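Local coordinates for protein chymotrypsin (Cellulomonas bogoriensis, PDB 2EA3) that probably cleaves internal peptide bonds of proteins as a serine endopeptidase of the chymotrypsin (S1) family, this chain being the protease domain of a larger precursor, at residues 85-90 with 146-151; 9-14 with 38-43; 22-27 with 177-182. One frame throughout, in Å; residues are numbered along the deposited sequence.

Contact 1. Residues 85-90 with 146-151; sequences HTAAPV and QAQGVT
His-85 lies against Ala-147, and their CA atoms are 4.5 Å apart. Water 1 joins the two backbones. It donates to His-85 O at 2.8 Å and to Ala-147 O at 2.8 Å. Ala-147 O also receives a CA-H...O contact from His-85 CA, at 3.4 Å with an angle of 135° at the hydrogen. This carbonyl therefore meets segment 85-90 both through the water and directly.

Segment 146-151 belongs to strand 146-154 of the second six-stranded barrel of the chymotrypsin fold. Gln-148 and Gly-149 both face Leu-141 of the neighbouring strand, which is a classic beta bulge. Segment 85-90 lies in the loop between strands 79-81 and 93-98 and runs beside the start of strand 146-154.

Two glutamine side chains reach the loop. Gln-146 lies side by side with Thr-86, pointing the same way, and its CB is 3.7 Å from Thr-86 O. Gln-148 bends at chi2 (-57°), which places CD 3.8 Å from Ala-88 CB. The CB of Ala-88 points toward the strand and also touches Ala-143.

Apolar packing is modest. His-85 CB and Ala-147 CB are 4.2 Å apart. His-85 ND1 is hydrogen-bonded to Asn-170 OD1 in helix 169-176, and the side chain rests on Val-169 and Leu-173.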
loop_
_atom_site.group_PDB
_atom_site.type_symbol
_atom_site.label_atom_id
_atom_site.label_comp_id
_atom_site.label_asym_id
_atom_site.label_seq_id
_atom_site.Cartn_x
_atom_site.Cartn_y
_atom_site.Cartn_z
ATOM N N HIS A 85 5.548 7.609 -10.123
ATOM C CA HIS A 85 5.868 6.302 -9.550
ATOM C C HIS A 85 7.256 5.827 -10.010
ATOM O O HIS A 85 7.467 4.652 -10.317
ATOM C CB HIS A 85 4.761 5.298 -9.889
ATOM C CG HIS A 85 4.513 5.136 -11.358
ATOM N ND1 HIS A 85 5.094 4.137 -12.105
ATOM C CD2 HIS A 85 3.735 5.840 -12.215
ATOM C CE1 HIS A 85 4.694 4.233 -13.359
ATOM N NE2 HIS A 85 3.876 5.265 -13.456
ATOM N N THR A 86 8.206 6.764 -10.027
ATOM C CA THR A 86 9.591 6.454 -10.376
ATOM C C THR A 86 10.235 5.813 -9.167
ATOM O O THR A 86 10.219 6.402 -8.087
ATOM C CB THR A 86 10.377 7.724 -10.731
ATOM O OG1 THR A 86 9.724 8.378 -11.831
ATOM C CG2 THR A 86 11.812 7.360 -11.119
ATOM N N ALA A 87 10.799 4.621 -9.362
ATOM C CA ALA A 87 11.369 3.843 -8.265
ATOM C C ALA A 87 12.637 4.495 -7.734
ATOM O O ALA A 87 13.459 5.014 -8.505
ATOM C CB ALA A 87 11.651 2.403 -8.706
ATOM N N ALA A 88 12.758 4.482 -6.414
ATOM C CA ALA A 88 13.880 5.072 -5.716
ATOM C C ALA A 88 14.900 3.982 -5.465
ATOM O O ALA A 88 14.532 2.800 -5.293
ATOM C CB ALA A 88 13.425 5.708 -4.407
ATOM N N PRO A 89 16.193 4.350 -5.466
ATOM C CA PRO A 89 17.227 3.354 -5.227
ATOM C C PRO A 89 17.408 2.981 -3.758
ATOM O O PRO A 89 16.944 3.684 -2.863
ATOM C CB PRO A 89 18.495 4.036 -5.772
ATOM C CG PRO A 89 18.253 5.462 -5.610
ATOM C CD PRO A 89 16.758 5.676 -5.769
ATOM N N VAL A 90 18.113 1.879 -3.518
ATOM C CA VAL A 90 18.517 1.497 -2.165
ATOM C C VAL A 90 19.187 2.696 -1.472
ATOM O O VAL A 90 19.927 3.456 -2.130
ATOM C CB VAL A 90 19.447 0.251 -2.224
ATOM C CG1 VAL A 90 20.086 -0.048 -0.876
ATOM C CG2 VAL A 90 18.664 -0.972 -2.749
ATOM N N GLN A 146 6.927 10.389 -4.903
ATOM C CA GLN A 146 6.921 9.297 -5.881
ATOM C C GLN A 146 6.476 8.028 -5.194
ATOM O O GLN A 146 7.077 7.632 -4.205
ATOM C CB GLN A 146 8.322 9.087 -6.458
ATOM C CG GLN A 146 8.861 10.300 -7.228
ATOM C CD GLN A 146 8.078 10.604 -8.479
ATOM O OE1 GLN A 146 7.696 11.750 -8.710
ATOM N NE2 GLN A 146 7.835 9.591 -9.307
ATOM N N ALA A 147 5.419 7.421 -5.711
ATOM C CA ALA A 147 4.912 6.148 -5.169
ATOM C C ALA A 147 5.931 5.039 -5.368
ATOM O O ALA A 147 6.390 4.826 -6.496
ATOM C CB ALA A 147 3.620 5.760 -5.869
ATOM N N GLN A 148 6.231 4.294 -4.298
ATOM C CA GLN A 148 7.210 3.205 -4.356
ATOM C C GLN A 148 6.546 1.837 -4.249
ATOM O O GLN A 148 6.966 0.879 -4.895
ATOM C CB GLN A 148 8.226 3.307 -3.212
ATOM C CG GLN A 148 9.018 4.621 -3.202
ATOM C CD GLN A 148 9.724 4.811 -4.502
ATOM O OE1 GLN A 148 9.494 5.797 -5.225
ATOM N NE2 GLN A 148 10.535 3.837 -4.859
ATOM N N GLY A 149 5.576 1.725 -3.355
ATOM C CA GLY A 149 5.105 0.387 -3.023
ATOM C C GLY A 149 3.958 0.427 -2.050
ATOM O O GLY A 149 3.568 1.491 -1.574
ATOM N N VAL A 150 3.402 -0.746 -1.776
ATOM C CA VAL A 150 2.362 -0.849 -0.757
ATOM C C VAL A 150 2.857 -1.805 0.329
ATOM O O VAL A 150 3.590 -2.764 0.052
ATOM C CB VAL A 150 1.012 -1.315 -1.320
ATOM C CG1 VAL A 150 0.481 -0.297 -2.333
ATOM C CG2 VAL A 150 1.117 -2.731 -1.963
ATOM N N THR A 151 2.459 -1.527 1.569
ATOM C CA THR A 151 2.951 -2.282 2.717
ATOM C C THR A 151 2.558 -3.760 2.653
ATOM O O THR A 151 1.382 -4.076 2.504
ATOM C CB THR A 151 2.394 -1.640 4.008
ATOM O OG1 THR A 151 2.717 -0.242 3.975
ATOM C CG2 THR A 151 3.009 -2.283 5.248
HETATM O O HOH W 1 7.946 3.063 -8.032
#

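Contact 2. Residues 9-14 with 38-43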
loop_
_atom_site.group_PDB
_atom_site.type_symbol
_atom_site.label_atom_id
_atom_site.label_comp_id
_atom_site.label_asym_id
_atom_site.label_seq_id
_atom_site.Cartn_x
_atom_site.Cartn_y
_atom_site.Cartn_z
ATOM N N TYR A 9 -9.608 1.075 5.143
ATOM C CA TYR A 9 -10.879 0.694 4.534
ATOM C C TYR A 9 -11.277 -0.591 5.223
ATOM O O TYR A 9 -10.480 -1.177 5.947
ATOM C CB TYR A 9 -10.770 0.534 3.012
ATOM C CG TYR A 9 -9.829 -0.564 2.547
ATOM C CD1 TYR A 9 -10.336 -1.805 2.131
ATOM C CD2 TYR A 9 -8.444 -0.362 2.505
ATOM C CE1 TYR A 9 -9.477 -2.821 1.686
ATOM C CE2 TYR A 9 -7.586 -1.377 2.078
ATOM C CZ TYR A 9 -8.115 -2.599 1.659
ATOM O OH TYR A 9 -7.276 -3.610 1.221
ATOM N N THR A 10 -12.513 -1.029 5.043
ATOM C CA THR A 10 -12.908 -2.241 5.736
ATOM C C THR A 10 -13.279 -3.333 4.750
ATOM O O THR A 10 -13.737 -3.051 3.625
ATOM C CB THR A 10 -14.074 -2.009 6.690
ATOM O OG1 THR A 10 -15.158 -1.460 5.942
ATOM C CG2 THR A 10 -13.663 -1.048 7.837
ATOM N N ILE A 11 -13.058 -4.569 5.172
ATOM C CA ILE A 11 -13.486 -5.740 4.389
ATOM C C ILE A 11 -14.268 -6.648 5.324
ATOM O O ILE A 11 -13.717 -7.119 6.314
ATOM C CB ILE A 11 -12.295 -6.536 3.801
ATOM C CG1 ILE A 11 -11.362 -5.632 3.005
ATOM C CG2 ILE A 11 -12.817 -7.667 2.892
ATOM C CD1 ILE A 11 -9.976 -6.177 2.872
ATOM N N GLY A 12 -15.541 -6.889 5.009
ATOM C CA GLY A 12 -16.429 -7.607 5.927
ATOM C C GLY A 12 -16.421 -6.991 7.323
ATOM O O GLY A 12 -16.450 -7.703 8.329
ATOM N N GLY A 13 -16.339 -5.667 7.387
ATOM C CA GLY A 13 -16.373 -4.964 8.676
ATOM C C GLY A 13 -15.051 -4.832 9.411
ATOM O O GLY A 13 -14.948 -4.093 10.401
ATOM N N ARG A 14 -14.021 -5.516 8.924
ATOM C CA ARG A 14 -12.737 -5.547 9.613
ATOM C C ARG A 14 -11.781 -4.556 8.962
ATOM O O ARG A 14 -11.644 -4.543 7.742
ATOM C CB ARG A 14 -12.151 -6.960 9.553
ATOM C CG ARG A 14 -10.788 -7.116 10.195
ATOM C CD ARG A 14 -10.821 -7.113 11.726
ATOM N NE ARG A 14 -9.482 -7.365 12.250
ATOM C CZ ARG A 14 -8.544 -6.431 12.379
ATOM N NH1 ARG A 14 -7.340 -6.749 12.844
ATOM N NH2 ARG A 14 -8.810 -5.175 12.052
ATOM N N ALA A 38 -14.149 -10.050 -3.114
ATOM C CA ALA A 38 -14.443 -9.537 -1.771
ATOM C C ALA A 38 -14.873 -8.079 -1.878
ATOM O O ALA A 38 -14.426 -7.352 -2.759
ATOM C CB ALA A 38 -13.227 -9.694 -0.818
ATOM N N THR A 39 -15.773 -7.660 -1.003
ATOM C CA THR A 39 -16.276 -6.306 -1.089
ATOM C C THR A 39 -15.663 -5.489 0.045
ATOM O O THR A 39 -15.376 -6.014 1.124
ATOM C CB THR A 39 -17.815 -6.259 -1.037
ATOM O OG1 THR A 39 -18.247 -6.844 0.178
ATOM C CG2 THR A 39 -18.420 -7.053 -2.189
ATOM N N THR A 40 -15.450 -4.211 -0.226
ATOM C CA THR A 40 -14.942 -3.268 0.759
ATOM C C THR A 40 -15.985 -2.212 1.120
ATOM O O THR A 40 -16.950 -2.006 0.384
ATOM C CB THR A 40 -13.699 -2.534 0.211
ATOM O OG1 THR A 40 -14.057 -1.804 -0.959
ATOM C CG2 THR A 40 -12.589 -3.544 -0.159
ATOM N N ALA A 41 -15.775 -1.540 2.253
ATOM C CA ALA A 41 -16.524 -0.325 2.573
ATOM C C ALA A 41 -15.519 0.777 2.913
ATOM O O ALA A 41 -14.363 0.483 3.238
ATOM C CB ALA A 41 -17.488 -0.564 3.740
ATOM N N ASN A 42 -15.952 2.033 2.834
ATOM C CA ASN A 42 -15.059 3.171 3.099
ATOM C C ASN A 42 -13.709 3.110 2.358
ATOM O O ASN A 42 -12.660 3.192 2.984
ATOM C CB ASN A 42 -14.825 3.316 4.603
ATOM C CG ASN A 42 -16.121 3.484 5.370
ATOM O OD1 ASN A 42 -17.070 4.079 4.874
ATOM N ND2 ASN A 42 -16.166 2.944 6.572
ATOM N N PRO A 43 -13.738 3.042 1.011
ATOM C CA PRO A 43 -14.922 3.145 0.153
ATOM C C PRO A 43 -15.583 1.822 -0.231
ATOM O O PRO A 43 -14.976 0.763 -0.128
ATOM C CB PRO A 43 -14.340 3.738 -1.121
ATOM C CG PRO A 43 -13.029 2.999 -1.250
ATOM C CD PRO A 43 -12.500 2.953 0.200
#
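Thr-10 and Ala-41 form an antiparallel hydrogen-bonded pair between strands 8-11 and 39-41. These are the first and last strands in the order of the six-stranded barrel that opens the chymotrypsin fold, and their pairing closes it. The short strand segments run at 142° to each other.

Two backbone hydrogen bonds hold the pair. Thr-10 N donates to Ala-41 O at 3.0 Å. Ala-41 N returns a bond of 2.9 Å to Thr-10 O. That oxygen also takes a CA-H...O contact from Thr-40 CA, at 3.1 Å. Past the pair, the chain reverses in a type I' turn from Ile-11 to Arg-14. Gly-12 and Gly-13 occupy its middle with positive phi.

The apolar contacts centre on Tyr-9, Ile-11, Ala-38 and Thr-40. The side chains of Tyr-9 and Thr-40 cross obliquely, and Thr-40 CG2 is 3.7 Å from Tyr-9 CD1. Ile-11 CG2 packs against Ala-38 CB. Phe-47 of strand 45-51 touches all four of these residues. Tyr-9 also touches both cysteines of the Cys-17 to Cys-33 disulfide, and its OH is hydrogen-bonded to Thr-29 OG1.

Beyond the strand, a cis peptide bond precedes Pro-43. With chi1 at 61°, Thr-40 OG1 lies between the backbone N and the carbonyl carbon, and it donates a 2.9 Å hydrogen bond to Pro-43 O.

Contact 3. Residues 22-27 with 177-182; sequences AVNGGF and GLRMIT
The amide of Asn-24 turns one face toward segment 177-182. Arg-179 O stands over that face, 3.9 Å from Asn-24 CG. Arg-179 CB lies obliquely on the same side, 3.3 Å from Asn-24 ND2. The two side chains run side by side and point the same way. Their amide and guanidinium planes are 43° apart, so the groups are not stacked.

The contact joins the two halves of the chymotrypsin fold. Segment 22-27 is a hairpin of the first barrel, with a type II turn from Val-23 to Gly-26. Segment 177-182 is the C-terminal tail, which leaves helix 169-176 at Gly-177 and crosses to this hairpin. Helix 169-176 itself follows the last strand of the second barrel.

Val-23 and Met-180 form a single backbone bridge, flanked by two hydrogen bonds. Asn-24 N donates to Arg-179 O at 2.9 Å. Ile-181 N donates to Ala-22 O at 3.2 Å.

Side chains pack around the bridge. Val-23 CG2 meets Leu-178 CD2 at 4.1 Å, and the two side chains cross at a slant. Leu-173 of the helix touches Val-23, Leu-178 and Met-180, while Phe-59 of strand 57-62 touches Val-23 and Leu-178. Ile-181 points toward the hairpin, and its CD1 is 3.8 Å from Ala-22 CB. The same methyl group reaches the backbone, where Ile-181 CD1 is 3.4 Å from Val-23 O.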
loop_
_atom_site.group_PDB
_atom_site.type_symbol
_atom_site.label_atom_id
_atom_site.label_comp_id
_atom_site.label_asym_id
_atom_site.label_seq_id
_atom_site.Cartn_x
_atom_site.Cartn_y
_atom_site.Cartn_z
ATOM N N ALA A 22 -4.483 5.659 -5.350
ATOM C CA ALA A 22 -5.562 5.762 -6.323
ATOM C C ALA A 22 -5.026 5.554 -7.739
ATOM O O ALA A 22 -3.987 6.095 -8.124
ATOM C CB ALA A 22 -6.232 7.113 -6.205
ATOM N N VAL A 23 -5.763 4.767 -8.500
ATOM C CA VAL A 23 -5.462 4.477 -9.900
ATOM C C VAL A 23 -6.754 4.624 -10.693
ATOM O O VAL A 23 -7.823 4.668 -10.099
ATOM C CB VAL A 23 -4.909 3.033 -10.082
ATOM C CG1 VAL A 23 -3.565 2.864 -9.335
ATOM C CG2 VAL A 23 -5.897 2.004 -9.616
ATOM N N ASN A 24 -6.687 4.676 -12.024
ATOM C CA ASN A 24 -7.935 4.718 -12.800
ATOM C C ASN A 24 -8.800 3.533 -12.400
ATOM O O ASN A 24 -8.343 2.384 -12.454
ATOM C CB ASN A 24 -7.671 4.617 -14.301
ATOM C CG ASN A 24 -7.053 5.867 -14.877
ATOM O OD1 ASN A 24 -7.406 6.990 -14.508
ATOM N ND2 ASN A 24 -6.138 5.678 -15.811
ATOM N N GLY A 25 -10.023 3.816 -11.954
ATOM C CA GLY A 25 -10.992 2.759 -11.627
ATOM C C GLY A 25 -11.034 2.293 -10.186
ATOM O O GLY A 25 -11.906 1.517 -9.814
ATOM N N GLY A 26 -10.116 2.771 -9.354
ATOM C CA GLY A 26 -10.137 2.373 -7.959
ATOM C C GLY A 26 -8.814 2.603 -7.276
ATOM O O GLY A 26 -8.209 3.642 -7.443
ATOM N N PHE A 27 -8.386 1.638 -6.476
ATOM C CA PHE A 27 -7.140 1.782 -5.714
ATOM C C PHE A 27 -6.402 0.461 -5.613
ATOM O O PHE A 27 -6.978 -0.621 -5.783
ATOM C CB PHE A 27 -7.368 2.433 -4.328
ATOM C CG PHE A 27 -8.081 1.548 -3.329
ATOM C CD1 PHE A 27 -9.472 1.621 -3.197
ATOM C CD2 PHE A 27 -7.377 0.647 -2.515
ATOM C CE1 PHE A 27 -10.152 0.815 -2.278
ATOM C CE2 PHE A 27 -8.047 -0.159 -1.599
ATOM C CZ PHE A 27 -9.450 -0.065 -1.482
ATOM N N GLY A 177 -2.771 -3.228 -16.094
ATOM C CA GLY A 177 -2.842 -2.178 -17.127
ATOM C C GLY A 177 -3.415 -0.899 -16.556
ATOM O O GLY A 177 -4.282 -0.282 -17.160
ATOM N N LEU A 178 -2.946 -0.526 -15.370
ATOM C CA LEU A 178 -3.491 0.611 -14.641
ATOM C C LEU A 178 -2.582 1.811 -14.778
ATOM O O LEU A 178 -1.376 1.656 -14.953
ATOM C CB LEU A 178 -3.605 0.282 -13.147
ATOM C CG LEU A 178 -4.525 -0.861 -12.754
ATOM C CD1 LEU A 178 -4.175 -1.310 -11.345
ATOM C CD2 LEU A 178 -5.988 -0.434 -12.874
ATOM N N ARG A 179 -3.176 2.995 -14.672
ATOM C CA ARG A 179 -2.432 4.246 -14.579
ATOM C C ARG A 179 -2.717 4.890 -13.228
ATOM O O ARG A 179 -3.860 4.909 -12.762
ATOM C CB ARG A 179 -2.839 5.208 -15.690
ATOM C CG ARG A 179 -2.139 4.977 -17.021
ATOM C CD ARG A 179 -2.551 6.065 -18.018
ATOM N NE ARG A 179 -1.866 5.942 -19.311
ATOM C CZ ARG A 179 -2.199 5.073 -20.268
ATOM N NH1 ARG A 179 -3.210 4.228 -20.088
ATOM N NH2 ARG A 179 -1.512 5.041 -21.408
ATOM N N MET A 180 -1.670 5.426 -12.609
ATOM C CA MET A 180 -1.818 6.166 -11.363
ATOM C C MET A 180 -2.474 7.505 -11.618
ATOM O O MET A 180 -2.140 8.192 -12.582
ATOM C CB MET A 180 -0.456 6.420 -10.727
ATOM C CG MET A 180 0.159 5.185 -10.124
ATOM S SD MET A 180 1.121 5.674 -8.689
ATOM C CE MET A 180 -0.121 6.269 -7.582
ATOM N N ILE A 181 -3.386 7.887 -10.739
ATOM C CA ILE A 181 -3.993 9.215 -10.822
ATOM C C ILE A 181 -2.967 10.216 -10.325
ATOM O O ILE A 181 -2.320 9.988 -9.307
ATOM C CB ILE A 181 -5.276 9.289 -9.990
ATOM C CG1 ILE A 181 -6.333 8.381 -10.637
ATOM C CG2 ILE A 181 -5.796 10.749 -9.849
ATOM C CD1 ILE A 181 -7.427 8.025 -9.690
ATOM N N THR A 182 -2.845 11.321 -11.052
ATOM C CA THR A 182 -1.918 12.392 -10.694
ATOM C C THR A 182 -2.620 13.700 -10.317
ATOM O O THR A 182 -1.977 14.630 -9.814
ATOM C CB THR A 182 -0.990 12.726 -11.866
ATOM O OG1 THR A 182 -1.778 13.220 -12.951
ATOM C CG2 THR A 182 -0.188 11.507 -12.314
HETATM O O HOH W 2 -2.515 8.281 -7.028
#

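Overall arrangement
Contact 2 closes the first barrel and contact 1 lies on the second. Their centres are about 26 Å apart, on opposite sides of the chain's centre. Contact 3 ties the C-terminal tail to the first barrel, its centre about 16 Å from that of contact 1 and about 19 Å from that of contact 2. Met-180 SD touches His-85 and Ala-147 of contact 1, and Phe-27 packs on Tyr-9 and Pro-43 of contact 2. Contact 2 is complete before contact 1 begins, contact 1 falls between the segments of contact 3, and the segments of contacts 2 and 3 alternate along the chain. The tail links both barrels, which contribute His-32, Asp-56 and Ser-137, the probable catalytic triad.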